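Local coordinates for protein beta-alanyl-CoA:ammonia lyase 2 (Clostridium propionicum, PDB 4MTU) that probably catalyses the reversible elimination of ammonia from beta-alanyl-CoA, as a zinc-containing lyase of the hot dog fold superfamily, at residues 2-7 / 132-137; 31-36 / 69-74; 39-44 / 81-86. All coordinates share one frame; numbering follows the deposited sequence. Where two conformers were deposited one is given.

Contact 1: 2-7 / 132-137; sequences VGKKVV and PQESSF
In Lys4, which meets Glu134 here, chi1 of 75° puts CG between the backbone N and the carbonyl carbon, with the chain extended beyond it; in Glu134, chi2 of -84° turns CD out of line with the chain. The two side chains cross at about a right angle, and Lys4 NZ forms a salt bridge with Glu134 OE2 at 2.8 Å, coming from well above the carboxylate plane. The other oxygen, Glu134 OE1, accepts from Ser136 twice: Ser136 OG reaches its syn side at 2.8 Å, close to the carboxylate plane, and Ser136 N bonds to it from above that plane. Both carboxylate oxygens are thus engaged, and the serine hydroxyl is fixed beside Lys4, where Lys4 N makes a weak hydrogen bond to Ser136 OG (3.3 Å). Next to this polar patch, Gly3 lies on the Phe137 ring. Its CA is 3.8 Å from the ring centroid of Phe137, over the centre of the face, a CH-pi contact, and the same CA makes a nearly straight CA-H...O contact of 3.3 Å with Ser136 O. The backbone angles of Gly3 themselves call for glycine, and with no side chain its CA lies directly on the ring. Lys4 CG packs on Phe137 CE1 at 3.9 Å. Tyr43 of helix 27-45 touches both Lys4 and Glu134. The carboxylate, held by one charged donor and two serine donors, would be expected to favour its ionised form. The salt bridge and the Ser136 bonds join the 132-137 loop to residues 3-4 at the N-terminal end of the chain.

Contact 2: 31-36 / 69-74; sequences NQWGDV and MEYHGW
Helix 31-36 and strand 69-74 run in the same general sense, their axes 43° apart and 8.3 Å from each other at closest approach; Trp33 lies nearest Tyr71, and Val36 nearest Gly73. Tyr71 carries most of the contact, its CG beside the backbone N (chi1 -53°) and its ring lying against the helix. Gln32 crosses that ring at about a right angle and lays its aliphatic part on one face: CG is 3.7 Å from the Tyr71 ring centroid, displaced toward the rim, a CH-pi contact, and CB is 3.7 Å from Tyr71 CD1. The amide of Gln32 is bonded to Arg28 and His8. Trp33 adds CD1 at 4.1 Å from Tyr71 CB, while its NE1 donates to Glu88 O. Val36 spreads its two methyls along the strand, CG2 against Tyr71 CB and CG1 against Gly73 N at 3.6 Å. Gly73 has no side chain, and Val36 CG1 lies directly on its backbone. On the other side of the strand His72 NE2 donates to Glu70 OE2 (2.9 Å). The strand lies between strands 4-11 and 82-95, pairing with His8 and Val6 on one and Glu88 and Trp90 on the other. Helix 27-45 packs on the concave face of the antiparallel sheet, here over strand 68-78, the second strand in its order, as in the hot dog fold.

Contact 3: 39-44 / 81-86; sequences ELMVYV and QSYTCK. With SO4 (sulfate ion), chain C.
Helix 39-44 passes strand 82-86 with axes 131° apart and 10.8 Å from each other at closest approach, so side chains bridge the gap. Met41 bends at chi2 and chi3 and brings its thioether over Tyr83: SD is 3.8 Å from the Tyr83 ring centroid, above one face and displaced toward the rim, a Met-aromatic contact. Its methyl CE packs on Tyr83 CB at 3.7 Å and also reaches Cys85 SG. Val44 CG1 touches Tyr83 CE2 at 3.7 Å, and Leu40 CD1 meets Cys85 SG at 4.1 Å. This apolar layer joins the C-terminal half of the central helix to the inner face of the sheet, as in the hot dog fold, with Leu122 of strand 106-123 and Ile75 of strand 68-78 packing around it. Tyr83 OH is hydrogen-bonded to Asp45 OD1; Asp45 and His142 bind the zinc ion, which makes Tyr83 a second-shell residue of the metal site. On the helix side away from the strand, Tyr43 OH donates to Glu39 OE2 at 2.6 Å. At the start of the strand a sulfate, probably from the crystallisation liquor, accepts from Gln81 N (2.9 Å to O1), Ser82 N and Asn80 ND2.

From the N terminus, residues 2-7 lead into strand 4-11, and contact 1 closes the widest loop by bringing the segment 132-137, beyond strand 106-123, back against them. Contacts 2 and 3 both fall within this loop: contact 2 closes the chain between 36 and 69, contact 3 that between 44 and 81, and these two loops overlap, so the contacts cross. One helix, 27-45, is therefore tied successively to neighbouring strands 68-78 and 82-95, which Trp74 O and Lys86 N join by a probable hydrogen bond. Probable hydrogen bonds also connect contact 1 with contact 2 (Val6 N to Gly73 O) and with contact 3 (Gln133 N to Tyr43 O).

Contact 1: 2-7 / 132-137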
loop_
_atom_site.group_PDB
_atom_site.type_symbol
_atom_site.label_atom_id
_atom_site.label_comp_id
_atom_site.label_asym_id
_atom_site.label_seq_id
_atom_site.Cartn_x
_atom_site.Cartn_y
_atom_site.Cartn_z
ATOM N N VAL A 2 -24.388 -0.784 -24.738
ATOM C CA VAL A 2 -25.489 -0.273 -23.964
ATOM C C VAL A 2 -24.929 0.820 -23.049
ATOM O O VAL A 2 -24.047 0.554 -22.232
ATOM C CB VAL A 2 -26.104 -1.366 -23.084
ATOM C CG1 VAL A 2 -27.199 -0.791 -22.247
ATOM C CG2 VAL A 2 -26.618 -2.459 -24.000
ATOM N N GLY A 3 -25.418 2.017 -23.164
ATOM C CA GLY A 3 -24.870 3.107 -22.361
ATOM C C GLY A 3 -23.567 3.600 -22.917
ATOM O O GLY A 3 -23.136 3.287 -24.043
ATOM N N LYS A 4 -22.871 4.408 -22.181
ATOM C CA LYS A 4 -21.617 5.057 -22.587
ATOM C C LYS A 4 -20.457 4.148 -22.200
ATOM O O LYS A 4 -20.525 3.361 -21.285
ATOM C CB LYS A 4 -21.466 6.422 -21.867
ATOM C CG LYS A 4 -21.092 6.463 -20.407
ATOM C CD LYS A 4 -21.125 7.839 -19.753
ATOM C CE LYS A 4 -20.833 7.889 -18.267
ATOM N NZ LYS A 4 -21.047 9.253 -17.619
ATOM N N LYS A 5 -19.337 4.359 -22.879
ATOM C CA LYS A 5 -18.063 3.771 -22.520
ATOM C C LYS A 5 -17.546 4.480 -21.280
ATOM O O LYS A 5 -17.538 5.700 -21.235
ATOM C CB LYS A 5 -17.127 3.870 -23.717
ATOM C CG LYS A 5 -15.774 3.221 -23.588
ATOM C CD LYS A 5 -14.974 3.294 -24.914
ATOM C CE LYS A 5 -15.594 2.566 -26.089
ATOM N NZ LYS A 5 -14.750 2.405 -27.346
ATOM N N VAL A 6 -17.055 3.757 -20.302
ATOM C CA VAL A 6 -16.399 4.296 -19.126
ATOM C C VAL A 6 -14.882 4.212 -19.383
ATOM O O VAL A 6 -14.354 3.220 -19.846
ATOM C CB VAL A 6 -16.775 3.535 -17.888
ATOM C CG1 VAL A 6 -15.863 3.824 -16.717
ATOM C CG2 VAL A 6 -18.243 3.875 -17.532
ATOM N N VAL A 7 -14.205 5.318 -19.052
ATOM C CA VAL A 7 -12.755 5.445 -19.249
ATOM C C VAL A 7 -12.101 5.835 -17.933
ATOM O O VAL A 7 -12.366 6.899 -17.398
ATOM C CB VAL A 7 -12.443 6.480 -20.312
ATOM C CG1 VAL A 7 -10.944 6.736 -20.471
ATOM C CG2 VAL A 7 -13.047 6.102 -21.663
ATOM N N PRO A 132 -31.628 2.120 -14.153
ATOM C CA PRO A 132 -30.526 3.013 -14.564
ATOM C C PRO A 132 -30.394 4.201 -13.621
ATOM O O PRO A 132 -31.367 4.762 -13.129
ATOM C CB PRO A 132 -30.863 3.426 -15.970
ATOM C CG PRO A 132 -31.791 2.406 -16.492
ATOM C CD PRO A 132 -32.559 1.909 -15.278
ATOM N N GLN A 133 -29.116 4.622 -13.414
ATOM C CA GLN A 133 -28.786 5.695 -12.545
ATOM C C GLN A 133 -28.156 6.897 -13.228
ATOM O O GLN A 133 -27.911 7.925 -12.614
ATOM C CB GLN A 133 -27.832 5.249 -11.411
ATOM C CG GLN A 133 -28.405 4.091 -10.603
ATOM C CD GLN A 133 -29.624 4.456 -9.787
ATOM O OE1 GLN A 133 -29.637 5.475 -9.096
ATOM N NE2 GLN A 133 -30.638 3.613 -9.899
ATOM N N GLU A 134 -27.769 6.739 -14.484
ATOM C CA GLU A 134 -26.986 7.696 -15.274
ATOM C C GLU A 134 -27.713 7.801 -16.626
ATOM O O GLU A 134 -28.141 6.771 -17.187
ATOM C CB GLU A 134 -25.550 7.306 -15.367
ATOM C CG GLU A 134 -24.587 8.410 -15.752
ATOM C CD GLU A 134 -24.445 8.656 -17.242
ATOM O OE1 GLU A 134 -24.920 7.856 -18.066
ATOM O OE2 GLU A 134 -23.765 9.677 -17.601
ATOM N N SER A 135 -27.904 9.002 -17.140
ATOM C CA SER A 135 -28.783 9.254 -18.263
ATOM C C SER A 135 -28.438 8.474 -19.508
ATOM O O SER A 135 -29.369 8.077 -20.267
ATOM C CB SER A 135 -28.884 10.760 -18.531
ATOM O OG SER A 135 -27.603 11.277 -18.902
ATOM N N SER A 136 -27.166 8.171 -19.776
ATOM C CA SER A 136 -26.822 7.437 -20.992
ATOM C C SER A 136 -27.297 5.983 -20.945
ATOM O O SER A 136 -27.310 5.308 -21.994
ATOM C CB SER A 136 -25.333 7.498 -21.292
ATOM O OG SER A 136 -24.613 6.645 -20.518
ATOM N N PHE A 137 -27.691 5.502 -19.795
ATOM C CA PHE A 137 -28.127 4.108 -19.578
ATOM C C PHE A 137 -29.635 3.983 -19.520
ATOM O O PHE A 137 -30.136 2.892 -19.220
ATOM C CB PHE A 137 -27.495 3.511 -18.315
ATOM C CG PHE A 137 -25.979 3.381 -18.446
ATOM C CD1 PHE A 137 -25.134 4.475 -18.325
ATOM C CD2 PHE A 137 -25.367 2.165 -18.725
ATOM C CE1 PHE A 137 -23.745 4.366 -18.487
ATOM C CE2 PHE A 137 -24.005 2.011 -18.861
ATOM C CZ PHE A 137 -23.196 3.120 -18.785
#

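Contact 2: 31-36 / 69-74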
loop_
_atom_site.group_PDB
_atom_site.type_symbol
_atom_site.label_atom_id
_atom_site.label_comp_id
_atom_site.label_asym_id
_atom_site.label_seq_id
_atom_site.Cartn_x
_atom_site.Cartn_y
_atom_site.Cartn_z
ATOM N N ASN A 31 -7.206 -5.368 -11.963
ATOM C CA ASN A 31 -7.695 -4.583 -10.839
ATOM C C ASN A 31 -8.517 -3.390 -11.341
ATOM O O ASN A 31 -9.608 -3.093 -10.887
ATOM C CB ASN A 31 -6.493 -4.183 -9.990
ATOM C CG ASN A 31 -6.930 -3.379 -8.798
ATOM O OD1 ASN A 31 -8.020 -3.530 -8.343
ATOM N ND2 ASN A 31 -6.131 -2.478 -8.303
ATOM N N GLN A 32 -7.931 -2.673 -12.331
ATOM C CA GLN A 32 -8.609 -1.495 -12.841
ATOM C C GLN A 32 -9.889 -1.855 -13.595
ATOM O O GLN A 32 -10.900 -1.152 -13.440
ATOM C CB GLN A 32 -7.681 -0.633 -13.739
ATOM C CG GLN A 32 -8.128 0.790 -13.731
ATOM C CD GLN A 32 -8.020 1.431 -12.379
ATOM O OE1 GLN A 32 -7.034 1.195 -11.650
ATOM N NE2 GLN A 32 -8.979 2.221 -11.999
ATOM N N TRP A 33 -9.864 -2.921 -14.380
ATOM C CA TRP A 33 -11.100 -3.353 -15.079
ATOM C C TRP A 33 -12.188 -3.719 -14.062
ATOM O O TRP A 33 -13.369 -3.482 -14.361
ATOM C CB TRP A 33 -10.789 -4.513 -15.971
ATOM C CG TRP A 33 -10.035 -4.154 -17.233
ATOM C CD1 TRP A 33 -9.976 -2.943 -17.847
ATOM C CD2 TRP A 33 -9.274 -5.067 -18.033
ATOM N NE1 TRP A 33 -9.209 -3.022 -19.000
ATOM C CE2 TRP A 33 -8.771 -4.342 -19.119
ATOM C CE3 TRP A 33 -8.945 -6.418 -17.889
ATOM C CZ2 TRP A 33 -7.974 -4.936 -20.133
ATOM C CZ3 TRP A 33 -8.166 -6.997 -18.849
ATOM C CH2 TRP A 33 -7.674 -6.262 -19.960
ATOM N N GLY A 34 -11.832 -4.254 -12.900
ATOM C CA GLY A 34 -12.844 -4.506 -11.897
ATOM C C GLY A 34 -13.558 -3.210 -11.495
ATOM O O GLY A 34 -14.787 -3.188 -11.334
ATOM N N ASP A 35 -12.788 -2.132 -11.329
ATOM C CA ASP A 35 -13.371 -0.839 -10.945
ATOM C C ASP A 35 -14.166 -0.203 -12.088
ATOM O O ASP A 35 -15.191 0.431 -11.862
ATOM C CB ASP A 35 -12.306 0.091 -10.438
ATOM C CG ASP A 35 -11.646 -0.288 -9.142
ATOM O OD1 ASP A 35 -12.109 -1.296 -8.507
ATOM O OD2 ASP A 35 -10.688 0.444 -8.761
ATOM N N VAL A 36 -13.708 -0.387 -13.345
ATOM C CA VAL A 36 -14.470 0.058 -14.505
ATOM C C VAL A 36 -15.815 -0.669 -14.556
ATOM O O VAL A 36 -16.872 -0.076 -14.767
ATOM C CB VAL A 36 -13.662 -0.176 -15.819
ATOM C CG1 VAL A 36 -14.507 0.120 -17.034
ATOM C CG2 VAL A 36 -12.416 0.705 -15.832
ATOM N N MET A 69 -1.852 5.349 -18.308
ATOM C CA MET A 69 -2.688 4.269 -18.785
ATOM C C MET A 69 -4.160 4.666 -18.757
ATOM O O MET A 69 -4.625 5.299 -17.817
ATOM C CB MET A 69 -2.515 3.045 -17.881
ATOM C CG MET A 69 -1.135 2.393 -17.924
ATOM S SD MET A 69 -0.693 1.633 -19.489
ATOM C CE MET A 69 -1.853 0.257 -19.450
ATOM N N GLU A 70 -4.870 4.218 -19.770
ATOM C CA GLU A 70 -6.314 4.319 -19.840
ATOM C C GLU A 70 -6.928 2.919 -19.875
ATOM O O GLU A 70 -6.370 1.958 -20.452
ATOM C CB GLU A 70 -6.799 5.042 -21.037
ATOM C CG GLU A 70 -6.495 6.424 -21.029
ATOM C CD GLU A 70 -7.379 7.312 -21.903
ATOM O OE1 GLU A 70 -7.389 8.505 -21.672
ATOM O OE2 GLU A 70 -8.039 6.810 -22.864
ATOM N N TYR A 71 -8.084 2.780 -19.251
ATOM C CA TYR A 71 -8.770 1.518 -19.111
ATOM C C TYR A 71 -10.221 1.792 -19.529
ATOM O O TYR A 71 -10.892 2.558 -18.871
ATOM C CB TYR A 71 -8.697 0.971 -17.701
ATOM C CG TYR A 71 -7.279 0.900 -17.192
ATOM C CD1 TYR A 71 -6.559 -0.283 -17.270
ATOM C CD2 TYR A 71 -6.654 1.985 -16.631
ATOM C CE1 TYR A 71 -5.253 -0.359 -16.796
ATOM C CE2 TYR A 71 -5.347 1.916 -16.157
ATOM C CZ TYR A 71 -4.646 0.750 -16.236
ATOM O OH TYR A 71 -3.369 0.732 -15.748
ATOM N N HIS A 72 -10.622 1.180 -20.628
ATOM C CA HIS A 72 -11.955 1.397 -21.191
ATOM C C HIS A 72 -12.828 0.171 -20.918
ATOM O O HIS A 72 -12.365 -0.980 -20.964
ATOM C CB HIS A 72 -11.857 1.570 -22.719
ATOM C CG HIS A 72 -11.027 2.753 -23.130
ATOM N ND1 HIS A 72 -11.089 3.191 -24.421
ATOM C CD2 HIS A 72 -10.145 3.492 -22.474
ATOM C CE1 HIS A 72 -10.253 4.248 -24.498
ATOM N NE2 HIS A 72 -9.657 4.434 -23.325
ATOM N N GLY A 73 -14.122 0.399 -20.632
ATOM C CA GLY A 73 -15.045 -0.682 -20.539
ATOM C C GLY A 73 -16.428 -0.250 -20.966
ATOM O O GLY A 73 -16.808 0.921 -20.846
ATOM N N TRP A 74 -17.194 -1.236 -21.445
ATOM C CA TRP A 74 -18.594 -0.936 -21.818
ATOM C C TRP A 74 -19.390 -2.243 -21.696
ATOM O O TRP A 74 -18.882 -3.347 -21.742
ATOM C CB TRP A 74 -18.674 -0.360 -23.220
ATOM C CG TRP A 74 -18.156 -1.200 -24.325
ATOM C CD1 TRP A 74 -18.909 -2.055 -25.084
ATOM C CD2 TRP A 74 -16.803 -1.302 -24.786
ATOM N NE1 TRP A 74 -18.087 -2.654 -25.994
ATOM C CE2 TRP A 74 -16.796 -2.230 -25.846
ATOM C CE3 TRP A 74 -15.604 -0.716 -24.410
ATOM C CZ2 TRP A 74 -15.605 -2.557 -26.537
ATOM C CZ3 TRP A 74 -14.462 -1.032 -25.083
ATOM C CH2 TRP A 74 -14.435 -1.938 -26.132
#

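Contact 3: 39-44 / 81-86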
loop_
_atom_site.group_PDB
_atom_site.type_symbol
_atom_site.label_atom_id
_atom_site.label_comp_id
_atom_site.label_asym_id
_atom_site.label_seq_id
_atom_site.Cartn_x
_atom_site.Cartn_y
_atom_site.Cartn_z
ATOM N N GLU A 39 -18.225 0.632 -12.029
ATOM C CA GLU A 39 -18.833 1.901 -12.418
ATOM C C GLU A 39 -19.980 1.652 -13.405
ATOM O O GLU A 39 -21.072 2.256 -13.302
ATOM C CB GLU A 39 -17.773 2.823 -13.023
ATOM C CG GLU A 39 -18.245 4.259 -13.097
ATOM C CD GLU A 39 -17.213 5.258 -13.572
ATOM O OE1 GLU A 39 -16.016 4.994 -13.517
ATOM O OE2 GLU A 39 -17.638 6.389 -13.961
ATOM N N LEU A 40 -19.774 0.776 -14.388
ATOM C CA LEU A 40 -20.814 0.414 -15.332
ATOM C C LEU A 40 -22.080 -0.158 -14.619
ATOM O O LEU A 40 -23.191 0.159 -15.023
ATOM C CB LEU A 40 -20.315 -0.603 -16.348
ATOM C CG LEU A 40 -19.247 -0.111 -17.339
ATOM C CD1 LEU A 40 -18.605 -1.275 -18.050
ATOM C CD2 LEU A 40 -19.870 0.824 -18.352
ATOM N N MET A 41 -21.857 -0.966 -13.608
ATOM C CA MET A 41 -22.964 -1.577 -12.899
ATOM C C MET A 41 -23.714 -0.542 -12.062
ATOM O O MET A 41 -24.973 -0.595 -11.962
ATOM C CB MET A 41 -22.464 -2.758 -12.056
ATOM C CG MET A 41 -21.952 -3.909 -12.883
ATOM S SD MET A 41 -23.144 -4.603 -14.057
ATOM C CE MET A 41 -22.683 -3.792 -15.579
ATOM N N VAL A 42 -23.006 0.375 -11.455
ATOM C CA VAL A 42 -23.655 1.475 -10.758
ATOM C C VAL A 42 -24.594 2.205 -11.712
ATOM O O VAL A 42 -25.743 2.532 -11.381
ATOM C CB VAL A 42 -22.593 2.441 -10.143
ATOM C CG1 VAL A 42 -23.286 3.697 -9.590
ATOM C CG2 VAL A 42 -21.789 1.708 -9.064
ATOM N N TYR A 43 -24.089 2.498 -12.902
ATOM C CA TYR A 43 -24.890 3.248 -13.868
ATOM C C TYR A 43 -26.082 2.481 -14.448
ATOM O O TYR A 43 -27.131 3.055 -14.681
ATOM C CB TYR A 43 -24.007 3.769 -15.007
ATOM C CG TYR A 43 -22.956 4.753 -14.586
ATOM C CD1 TYR A 43 -23.047 5.527 -13.435
ATOM C CD2 TYR A 43 -21.804 4.932 -15.361
ATOM C CE1 TYR A 43 -22.072 6.411 -13.055
ATOM C CE2 TYR A 43 -20.839 5.822 -14.976
ATOM C CZ TYR A 43 -20.948 6.571 -13.841
ATOM O OH TYR A 43 -19.960 7.435 -13.436
ATOM N N VAL A 44 -25.908 1.185 -14.684
ATOM C CA VAL A 44 -26.980 0.426 -15.350
ATOM C C VAL A 44 -28.064 -0.002 -14.375
ATOM O O VAL A 44 -29.234 -0.130 -14.772
ATOM C CB VAL A 44 -26.415 -0.778 -16.155
ATOM C CG1 VAL A 44 -26.050 -1.929 -15.288
ATOM C CG2 VAL A 44 -27.427 -1.133 -17.247
ATOM N N GLN A 81 -29.713 -11.224 -14.838
ATOM C CA GLN A 81 -28.902 -10.867 -13.660
ATOM C C GLN A 81 -27.421 -10.695 -13.981
ATOM O O GLN A 81 -26.684 -10.211 -13.129
ATOM C CB GLN A 81 -29.038 -11.883 -12.539
ATOM C CG GLN A 81 -30.445 -12.049 -12.023
ATOM C CD GLN A 81 -30.585 -13.087 -10.936
ATOM O OE1 GLN A 81 -30.856 -12.720 -9.792
ATOM N NE2 GLN A 81 -30.384 -14.297 -11.373
ATOM N N SER A 82 -26.990 -11.072 -15.179
ATOM C CA SER A 82 -25.610 -11.002 -15.561
ATOM C C SER A 82 -25.470 -9.997 -16.694
ATOM O O SER A 82 -26.401 -9.760 -17.471
ATOM C CB SER A 82 -25.113 -12.394 -15.935
ATOM O OG SER A 82 -25.358 -12.577 -17.312
ATOM N N TYR A 83 -24.329 -9.345 -16.756
ATOM C CA TYR A 83 -24.031 -8.282 -17.673
ATOM C C TYR A 83 -22.670 -8.581 -18.329
ATOM O O TYR A 83 -21.681 -8.768 -17.608
ATOM C CB TYR A 83 -23.971 -6.936 -16.941
ATOM C CG TYR A 83 -25.166 -6.602 -16.113
ATOM C CD1 TYR A 83 -25.398 -7.183 -14.888
ATOM C CD2 TYR A 83 -26.090 -5.648 -16.548
ATOM C CE1 TYR A 83 -26.489 -6.898 -14.104
ATOM C CE2 TYR A 83 -27.210 -5.367 -15.744
ATOM C CZ TYR A 83 -27.402 -5.965 -14.544
ATOM O OH TYR A 83 -28.487 -5.682 -13.743
ATOM N N THR A 84 -22.666 -8.674 -19.640
ATOM C CA THR A 84 -21.417 -8.990 -20.358
ATOM C C THR A 84 -20.806 -7.690 -20.788
ATOM O O THR A 84 -21.445 -6.902 -21.465
ATOM C CB THR A 84 -21.723 -9.869 -21.587
ATOM O OG1 THR A 84 -22.434 -11.027 -21.129
ATOM C CG2 THR A 84 -20.410 -10.228 -22.293
ATOM N N CYS A 85 -19.512 -7.498 -20.418
ATOM C CA CYS A 85 -18.795 -6.289 -20.648
ATOM C C CYS A 85 -17.495 -6.579 -21.424
ATOM O O CYS A 85 -16.933 -7.660 -21.310
ATOM C CB CYS A 85 -18.475 -5.585 -19.327
ATOM S SG CYS A 85 -19.917 -5.097 -18.381
ATOM N N LYS A 86 -17.048 -5.582 -22.161
ATOM C CA LYS A 86 -15.745 -5.614 -22.861
ATOM C C LYS A 86 -14.861 -4.576 -22.273
ATOM O O LYS A 86 -15.299 -3.494 -21.883
ATOM C CB LYS A 86 -15.913 -5.413 -24.352
ATOM C CG LYS A 86 -16.720 -6.573 -24.993
ATOM C CD LYS A 86 -15.930 -7.254 -26.096
HETATM S S SO4 C . -28.632 -14.242 -17.116
HETATM O O1 SO4 C . -28.969 -13.914 -15.707
HETATM O O2 SO4 C . -29.695 -15.006 -17.696
HETATM O O3 SO4 C . -27.356 -15.036 -17.111
HETATM O O4 SO4 C . -28.287 -12.856 -17.634
#